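Local coordinates for protein extracellular ligand-binding receptor (Desulfohalobium retbaense DSM 5692, PDB 5ERE) that probably senses small extracellular ligands, holding 4-methyl-2-oxopentanoate (ketoleucine) in a periplasmic-binding-protein module that is followed by a tandem PAS-like sensor region, at residues Gln114-Leu119 and Arg144-Arg149; Leu132-Asn137 and Ala187-Thr192. All blocks are in the same frame, centred on the assembly; numbering follows the deposited sequence.

Interaction 1. Residues Gln114-Leu119 and Arg144-Arg149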
ATOM      1  N   GLN A 114      -5.083  -4.444  -2.735  1.00 35.84           N
ATOM      2  CA  GLN A 114      -4.390  -3.257  -2.274  1.00 33.23           C
ATOM      3  C   GLN A 114      -4.374  -3.237  -0.759  1.00 31.35           C
ATOM      4  O   GLN A 114      -3.345  -2.983  -0.180  1.00 35.56           O
ATOM      5  CB  GLN A 114      -5.048  -1.965  -2.808  1.00 32.84           C
ATOM      6  N   GLU A 115      -5.524  -3.487  -0.139  1.00 31.05           N
ATOM      7  CA  GLU A 115      -5.646  -3.387   1.303  1.00 35.36           C
ATOM      8  C   GLU A 115      -4.795  -4.484   1.968  1.00 39.87           C
ATOM      9  O   GLU A 115      -4.158  -4.254   3.004  1.00 36.40           O
ATOM     10  CB  GLU A 115      -7.120  -3.498   1.759  1.00 35.04           C
ATOM     11  CG  GLU A 115      -7.270  -3.312   3.276  1.00 39.08           C
ATOM     12  CD  GLU A 115      -8.702  -3.343   3.778  1.00 40.47           C
ATOM     13  OE1 GLU A 115      -9.614  -3.669   2.996  1.00 35.74           O
ATOM     14  OE2 GLU A 115      -8.921  -3.032   4.975  1.00 39.50           O
ATOM     15  N   GLN A 116      -4.766  -5.661   1.342  1.00 42.72           N
ATOM     16  CA  GLN A 116      -3.947  -6.800   1.830  1.00 45.40           C
ATOM     17  C   GLN A 116      -2.433  -6.497   1.834  1.00 42.84           C
ATOM     18  O   GLN A 116      -1.728  -6.802   2.810  1.00 38.94           O
ATOM     19  CB  GLN A 116      -4.227  -8.039   0.970  1.00 42.47           C
ATOM     20  CG  GLN A 116      -3.732  -9.327   1.603  1.00 66.34           C
ATOM     21  CD  GLN A 116      -2.243  -9.536   1.415  1.00 63.15           C
ATOM     22  OE1 GLN A 116      -1.693  -9.275   0.333  1.00 50.10           O
ATOM     23  NE2 GLN A 116      -1.571  -9.981   2.483  1.00 61.22           N
ATOM     24  N   GLU A 117      -1.955  -5.850   0.766  1.00 36.69           N
ATOM     25  CA  GLU A 117      -0.559  -5.391   0.667  1.00 41.74           C
ATOM     26  C   GLU A 117      -0.170  -4.481   1.836  1.00 45.77           C
ATOM     27  O   GLU A 117       0.950  -4.540   2.344  1.00 37.57           O
ATOM     28  CB  GLU A 117      -0.331  -4.629  -0.637  1.00 47.99           C
ATOM     29  CG  GLU A 117       0.369  -5.414  -1.735  1.00 63.92           C
ATOM     30  CD  GLU A 117       0.007  -4.924  -3.129  1.00 68.35           C
ATOM     31  OE1 GLU A 117       0.048  -3.682  -3.397  1.00 69.52           O
ATOM     32  OE2 GLU A 117      -0.340  -5.803  -3.951  1.00 58.97           O
ATOM     33  N   GLN A 118      -1.093  -3.628   2.256  1.00 43.87           N
ATOM     34  CA  GLN A 118      -0.804  -2.732   3.365  1.00 39.14           C
ATOM     35  C   GLN A 118      -0.848  -3.490   4.708  1.00 39.29           C
ATOM     36  O   GLN A 118       0.041  -3.329   5.545  1.00 40.97           O
ATOM     37  CB  GLN A 118      -1.779  -1.561   3.362  1.00 33.05           C
ATOM     38  CG  GLN A 118      -1.624  -0.697   2.070  1.00 32.80           C
ATOM     39  CD  GLN A 118      -2.391   0.609   2.116  1.00 38.77           C
ATOM     40  OE1 GLN A 118      -3.379   0.807   1.375  1.00 34.90           O
ATOM     41  NE2 GLN A 118      -1.936   1.521   2.978  1.00 39.32           N
ATOM     42  N   LEU A 119      -1.900  -4.281   4.918  1.00 39.20           N
ATOM     43  CA  LEU A 119      -2.047  -5.033   6.150  1.00 42.48           C
ATOM     44  C   LEU A 119      -0.831  -5.957   6.382  1.00 43.76           C
ATOM     45  O   LEU A 119      -0.420  -6.158   7.525  1.00 38.17           O
ATOM     46  CB  LEU A 119      -3.356  -5.845   6.123  1.00 44.43           C
ATOM     47  CG  LEU A 119      -3.733  -6.696   7.348  1.00 47.87           C
ATOM     48  CD1 LEU A 119      -4.061  -5.846   8.545  1.00 42.57           C
ATOM     49  CD2 LEU A 119      -4.925  -7.589   7.025  1.00 42.22           C
ATOM     50  N   ARG A 144      -7.661 -16.370   0.596  1.00 56.89           N
ATOM     51  CA  ARG A 144      -6.801 -16.793  -0.493  1.00 58.31           C
ATOM     52  C   ARG A 144      -5.609 -15.854  -0.622  1.00 66.78           C
ATOM     53  O   ARG A 144      -4.534 -16.274  -1.032  1.00 67.30           O
ATOM     54  CB  ARG A 144      -7.588 -16.860  -1.805  1.00 50.42           C
HETATM   55  N   MSE A 145      -5.792 -14.589  -0.256  1.00 68.28           N
HETATM   56  CA  MSE A 145      -4.720 -13.593  -0.363  1.00 62.23           C
HETATM   57  C   MSE A 145      -3.712 -13.767   0.732  1.00 61.83           C
HETATM   58  O   MSE A 145      -2.503 -13.695   0.509  1.00 62.21           O
HETATM   59  CB  MSE A 145      -5.264 -12.182  -0.265  1.00 64.41           C
HETATM   60  CG  MSE A 145      -6.086 -11.758  -1.424  1.00 73.06           C
HETATM   61 SE   MSE A 145      -5.046 -10.939  -2.851  0.80 82.23          SE
HETATM   62  CE  MSE A 145      -6.602 -10.476  -3.936  1.00 69.67           C
ATOM     63  N   LEU A 146      -4.232 -13.947   1.934  1.00 50.61           N
ATOM     64  CA  LEU A 146      -3.396 -14.062   3.089  1.00 55.41           C
ATOM     65  C   LEU A 146      -2.588 -15.364   3.002  1.00 64.43           C
ATOM     66  O   LEU A 146      -1.408 -15.395   3.347  1.00 62.12           O
ATOM     67  CB  LEU A 146      -4.250 -13.994   4.344  1.00 54.00           C
ATOM     68  CG  LEU A 146      -4.679 -12.571   4.727  1.00 47.38           C
ATOM     69  CD1 LEU A 146      -5.761 -12.596   5.782  1.00 48.16           C
ATOM     70  CD2 LEU A 146      -3.471 -11.772   5.195  1.00 44.16           C
ATOM     71  N   GLU A 147      -3.221 -16.414   2.489  1.00 64.26           N
ATOM     72  CA  GLU A 147      -2.557 -17.707   2.309  1.00 71.15           C
ATOM     73  C   GLU A 147      -1.428 -17.643   1.297  1.00 74.75           C
ATOM     74  O   GLU A 147      -0.401 -18.294   1.468  1.00 73.93           O
ATOM     75  CB  GLU A 147      -3.564 -18.757   1.867  1.00 65.45           C
ATOM     76  CG  GLU A 147      -4.387 -19.318   2.998  1.00 67.56           C
ATOM     77  CD  GLU A 147      -5.431 -20.288   2.513  1.00 71.85           C
ATOM     78  OE1 GLU A 147      -5.632 -20.380   1.278  1.00 82.34           O
ATOM     79  OE2 GLU A 147      -6.051 -20.946   3.365  1.00 63.89           O
ATOM     80  N   ASP A 148      -1.615 -16.859   0.241  1.00 75.89           N
ATOM     81  CA  ASP A 148      -0.584 -16.713  -0.780  1.00 74.07           C
ATOM     82  C   ASP A 148       0.604 -15.915  -0.265  1.00 71.90           C
ATOM     83  O   ASP A 148       1.748 -16.161  -0.646  1.00 78.27           O
ATOM     84  CB  ASP A 148      -1.151 -16.043  -2.022  1.00 73.10           C
ATOM     85  CG  ASP A 148      -2.085 -16.951  -2.793  1.00 88.76           C
ATOM     86  OD1 ASP A 148      -2.526 -17.980  -2.227  1.00 91.69           O
ATOM     87  OD2 ASP A 148      -2.382 -16.636  -3.964  1.00 94.69           O
ATOM     88  N   ARG A 149       0.322 -14.966   0.611  1.00 57.57           N
ATOM     89  CA  ARG A 149       1.336 -14.036   1.079  1.00 55.47           C
ATOM     90  C   ARG A 149       2.118 -14.649   2.206  1.00 54.00           C
ATOM     91  O   ARG A 149       3.322 -14.451   2.316  1.00 55.69           O
ATOM     92  CB  ARG A 149       0.694 -12.717   1.540  1.00 49.45           C
ATOM     93  CG  ARG A 149       1.645 -11.769   2.255  1.00 47.29           C
ATOM     94  CD  ARG A 149       2.789 -11.372   1.364  1.00 55.50           C
ATOM     95  NE  ARG A 149       3.702 -10.425   2.003  1.00 66.82           N
ATOM     96  CZ  ARG A 149       4.658 -10.759   2.863  1.00 66.19           C
ATOM     97  NH1 ARG A 149       5.452  -9.821   3.376  1.00 57.63           N
ATOM     98  NH2 ARG A 149       4.832 -12.032   3.206  1.00 68.94           N
TER
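Gln116 reaches from helix 112-123 to one flank of helix 137-149 and touches three of its residues, Met145, Leu146 and Arg149. Met145 and Leu146 are neighbours in sequence, and Arg149 follows Met145 one turn later, so together they offer a continuous surface to a single long side chain. The packed part begins near the backbone, where CG of Gln116 rests 3.7 Å from CB of Met145, a selenomethionine here. CG stands anti to the backbone N (chi1 -165°) and sends the chain outward, while the bend at chi2 turns the amide along the partner helix. There NE2 of Gln116 meets hydrocarbon: CD2 of Leu146 is 3.8 Å away, and CB of Arg149 lies 3.7 Å from the same nitrogen. NE2 is buried by the contact and has no hydrogen-bond partner in the model, so the contact is van der Waals and probably carries a desolvation cost. Leucine suits the inner side, where Leu146 also packs on Leu123 and Trp142 lies against Gln116. Toward solvent the contact thins out. Arg149, an exposed residue, lends its aliphatic CB and CG to the amide, and its guanidinium plane is turned 76° from that amide. Met145 starts toward Gln116, but its selenium-bearing end leads off to Val112 and Gln113. The axes of segments 114-119 and 144-149 come within 10.5 Å and cross at -45°, a gap Gln116 is long enough to bridge. Their helices precede and follow strand 129-134, giving the helix-strand-helix succession of the alpha/beta Rossmann-like lobe in periplasmic binding proteins.

Interaction 2. Residues Leu132-Asn137 and Ala187-Thr192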
ATOM      1  N   LEU A 132     -10.315 -15.963  10.793  1.00 54.41           N
ATOM      2  CA  LEU A 132     -11.737 -16.274  10.804  1.00 48.13           C
ATOM      3  C   LEU A 132     -12.486 -15.278   9.894  1.00 60.88           C
ATOM      4  O   LEU A 132     -12.511 -14.068  10.196  1.00 44.18           O
ATOM      5  CB  LEU A 132     -12.276 -16.210  12.231  1.00 55.14           C
ATOM      6  CG  LEU A 132     -13.737 -16.611  12.485  1.00 57.36           C
ATOM      7  CD1 LEU A 132     -14.102 -17.959  11.858  1.00 50.73           C
ATOM      8  CD2 LEU A 132     -13.981 -16.656  13.981  1.00 54.50           C
ATOM      9  N   ALA A 133     -13.077 -15.774   8.797  1.00 50.95           N
ATOM     10  CA  ALA A 133     -13.672 -14.894   7.778  1.00 52.52           C
ATOM     11  C   ALA A 133     -15.124 -15.230   7.448  1.00 58.81           C
ATOM     12  O   ALA A 133     -15.525 -16.394   7.383  1.00 53.49           O
ATOM     13  CB  ALA A 133     -12.850 -14.944   6.505  1.00 45.03           C
HETATM   14  N   MSE A 134     -15.904 -14.190   7.217  1.00 46.87           N
HETATM   15  CA  MSE A 134     -17.284 -14.330   6.779  1.00 44.84           C
HETATM   16  C   MSE A 134     -17.330 -15.226   5.573  1.00 45.20           C
HETATM   17  O   MSE A 134     -16.490 -15.106   4.685  1.00 43.83           O
HETATM   18  CB  MSE A 134     -17.906 -12.932   6.449  1.00 48.93           C
HETATM   19  CG  MSE A 134     -17.173 -12.156   5.395  1.00 51.55           C
HETATM   20 SE   MSE A 134     -18.039 -10.340   5.037  0.80 49.81          SE
HETATM   21  CE  MSE A 134     -17.708  -9.472   6.747  1.00 44.26           C
ATOM     22  N   ASP A 135     -18.297 -16.141   5.542  1.00 49.84           N
ATOM     23  CA  ASP A 135     -18.418 -17.078   4.427  1.00 62.48           C
ATOM     24  C   ASP A 135     -19.102 -16.474   3.188  1.00 57.63           C
ATOM     25  O   ASP A 135     -20.258 -16.772   2.879  1.00 55.01           O
ATOM     26  CB  ASP A 135     -19.171 -18.343   4.880  1.00 65.27           C
ATOM     27  CG  ASP A 135     -19.183 -19.435   3.806  1.00 75.43           C
ATOM     28  OD1 ASP A 135     -18.152 -19.628   3.117  1.00 74.84           O
ATOM     29  OD2 ASP A 135     -20.228 -20.099   3.642  1.00 81.06           O
ATOM     30  N   ASN A 136     -18.360 -15.640   2.468  1.00 51.32           N
ATOM     31  CA  ASN A 136     -18.801 -15.132   1.188  1.00 50.53           C
ATOM     32  C   ASN A 136     -17.562 -14.741   0.411  1.00 49.39           C
ATOM     33  O   ASN A 136     -16.457 -14.925   0.914  1.00 38.68           O
ATOM     34  CB  ASN A 136     -19.760 -13.948   1.368  1.00 49.00           C
ATOM     35  CG  ASN A 136     -19.225 -12.898   2.320  1.00 46.74           C
ATOM     36  OD1 ASN A 136     -18.081 -12.463   2.209  1.00 52.89           O
ATOM     37  ND2 ASN A 136     -20.053 -12.492   3.265  1.00 43.94           N
ATOM     38  N   ASN A 137     -17.717 -14.181  -0.791  1.00 43.42           N
ATOM     39  CA  ASN A 137     -16.542 -13.953  -1.619  1.00 45.07           C
ATOM     40  C   ASN A 137     -15.582 -12.878  -1.033  1.00 44.91           C
ATOM     41  O   ASN A 137     -14.413 -12.836  -1.400  1.00 44.20           O
ATOM     42  CB  ASN A 137     -16.950 -13.600  -3.065  1.00 47.64           C
ATOM     43  CG  ASN A 137     -17.644 -12.220  -3.182  1.00 49.91           C
ATOM     44  OD1 ASN A 137     -18.265 -11.747  -2.245  1.00 42.33           O
ATOM     45  ND2 ASN A 137     -17.565 -11.610  -4.354  1.00 50.66           N
ATOM     46  N   ALA A 187     -17.331  -7.393   9.691  1.00 40.11           N
ATOM     47  CA  ALA A 187     -17.820  -6.067  10.006  1.00 42.83           C
ATOM     48  C   ALA A 187     -18.171  -6.040  11.503  1.00 45.41           C
ATOM     49  O   ALA A 187     -17.385  -6.521  12.331  1.00 43.64           O
ATOM     50  CB  ALA A 187     -19.022  -5.705   9.102  1.00 34.96           C
ATOM     51  N   GLY A 188     -19.323  -5.493  11.870  1.00 46.42           N
ATOM     52  CA  GLY A 188     -19.618  -5.241  13.283  1.00 38.77           C
ATOM     53  C   GLY A 188     -19.694  -6.501  14.157  1.00 46.69           C
ATOM     54  O   GLY A 188     -19.518  -6.408  15.371  1.00 39.98           O
ATOM     55  N   GLU A 189     -19.961  -7.658  13.543  1.00 47.21           N
ATOM     56  CA  GLU A 189     -20.135  -8.921  14.266  1.00 49.29           C
ATOM     57  C   GLU A 189     -18.820  -9.324  14.961  1.00 57.44           C
ATOM     58  O   GLU A 189     -18.791 -10.230  15.799  1.00 55.42           O
ATOM     59  CB  GLU A 189     -20.617 -10.066  13.324  1.00 38.58           C
ATOM     60  CG  GLU A 189     -19.591 -10.574  12.295  1.00 48.04           C
ATOM     61  CD  GLU A 189     -19.575  -9.741  11.001  1.00 43.19           C
ATOM     62  OE1 GLU A 189     -20.178  -8.675  11.011  1.00 44.05           O
ATOM     63  OE2 GLU A 189     -18.988 -10.195   9.989  1.00 41.35           O
ATOM     64  N   ALA A 190     -17.737  -8.652  14.595  1.00 48.64           N
ATOM     65  CA  ALA A 190     -16.454  -8.844  15.236  1.00 53.03           C
ATOM     66  C   ALA A 190     -16.482  -8.588  16.732  1.00 48.06           C
ATOM     67  O   ALA A 190     -15.646  -9.116  17.421  1.00 46.88           O
ATOM     68  CB  ALA A 190     -15.399  -7.962  14.595  1.00 43.97           C
ATOM     69  N   ALA A 191     -17.403  -7.777  17.236  1.00 49.37           N
ATOM     70  CA  ALA A 191     -17.473  -7.549  18.684  1.00 56.38           C
ATOM     71  C   ALA A 191     -17.895  -8.829  19.440  1.00 62.12           C
ATOM     72  O   ALA A 191     -17.469  -9.065  20.565  1.00 60.22           O
ATOM     73  CB  ALA A 191     -18.423  -6.421  19.005  1.00 54.57           C
ATOM     74  N   THR A 192     -18.726  -9.644  18.807  1.00 59.37           N
ATOM     75  CA  THR A 192     -19.130 -10.929  19.363  1.00 63.31           C
ATOM     76  C   THR A 192     -18.034 -11.978  19.198  1.00 65.69           C
ATOM     77  O   THR A 192     -17.728 -12.750  20.134  1.00 59.51           O
ATOM     78  CB  THR A 192     -20.425 -11.420  18.702  1.00 62.70           C
ATOM     79  OG1 THR A 192     -21.485 -10.539  19.078  1.00 68.80           O
ATOM     80  CG2 THR A 192     -20.789 -12.864  19.131  1.00 59.37           C
TER
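The side chains of Met134 and Glu189 cross at about a right angle, and the methyl end of the first meets the carboxylate of the second. Met134, a selenomethionine at the end of strand 129-134, points toward the segment 187-192. Its CG sits between the backbone N and the carbonyl carbon (chi1 58°), the chain then runs extended through chi2, and a bend at chi3 (66°) swings the methyl across. CE of Met134 ends 3.6 Å from OE2 of Glu189 and also 3.6 Å from the backbone N of Ala187, so it lies against both polar atoms at once. The contact is van der Waals in kind, and a flexible, unbranched chain suits it, because its methyl can reach across to the turn.

Behind the methyl, Glu189 folds back on its own loop. The chain is bent at chi2 (-86°), which brings the carboxylate round to the start of the type I beta turn running from Ala187 to Ala190. OE2 of Glu189 accepts a weak hydrogen bond from N of Ala187, 3.3 Å long, and is also hydrogen-bonded to the hydroxyl of Tyr160. This buried oxygen is therefore held by two partners, while Met134 screens it with hydrocarbon. Segment 132-137 includes the C-terminal end of strand 129-134, and segment 187-192 follows that of the adjacent parallel strand 181-185, in an alpha/beta lobe of the periplasmic-binding-protein fold, where ligand-binding loops commonly gather. The turn is closed by the backbone hydrogen bond from N of Ala190 to O of Ala187, 3.1 Å, and the small residues Ala187, Gly188 and Ala190 suit it. On the ligand side, Met134 packs against Trp73 and its side chain comes about 4 Å from the bound 4-methyl-2-oxopentanoate, while Glu189 touches Phe14, another residue of the pocket.

In the fold
Interactions 1 and 2 belong to one alpha/beta lobe and share a continuous run of chain: helix 112-123 leads into strand 129-134, which leads into helix 137-149. Strand 129-134 supplies Met134 to interaction 2, and the helices before and after it make interaction 1. The segments alternate along the sequence. The two centres are 17 Å apart and the nearest atoms about 8 Å, so the contacts do not touch. They differ in distance from the bound 4-methyl-2-oxopentanoate: the side chain of Met134 is about 4 Å from it, that of Met145 about 12 Å. Interaction 2 thus borders the ligand pocket, whereas interaction 1 packs two helices farther away.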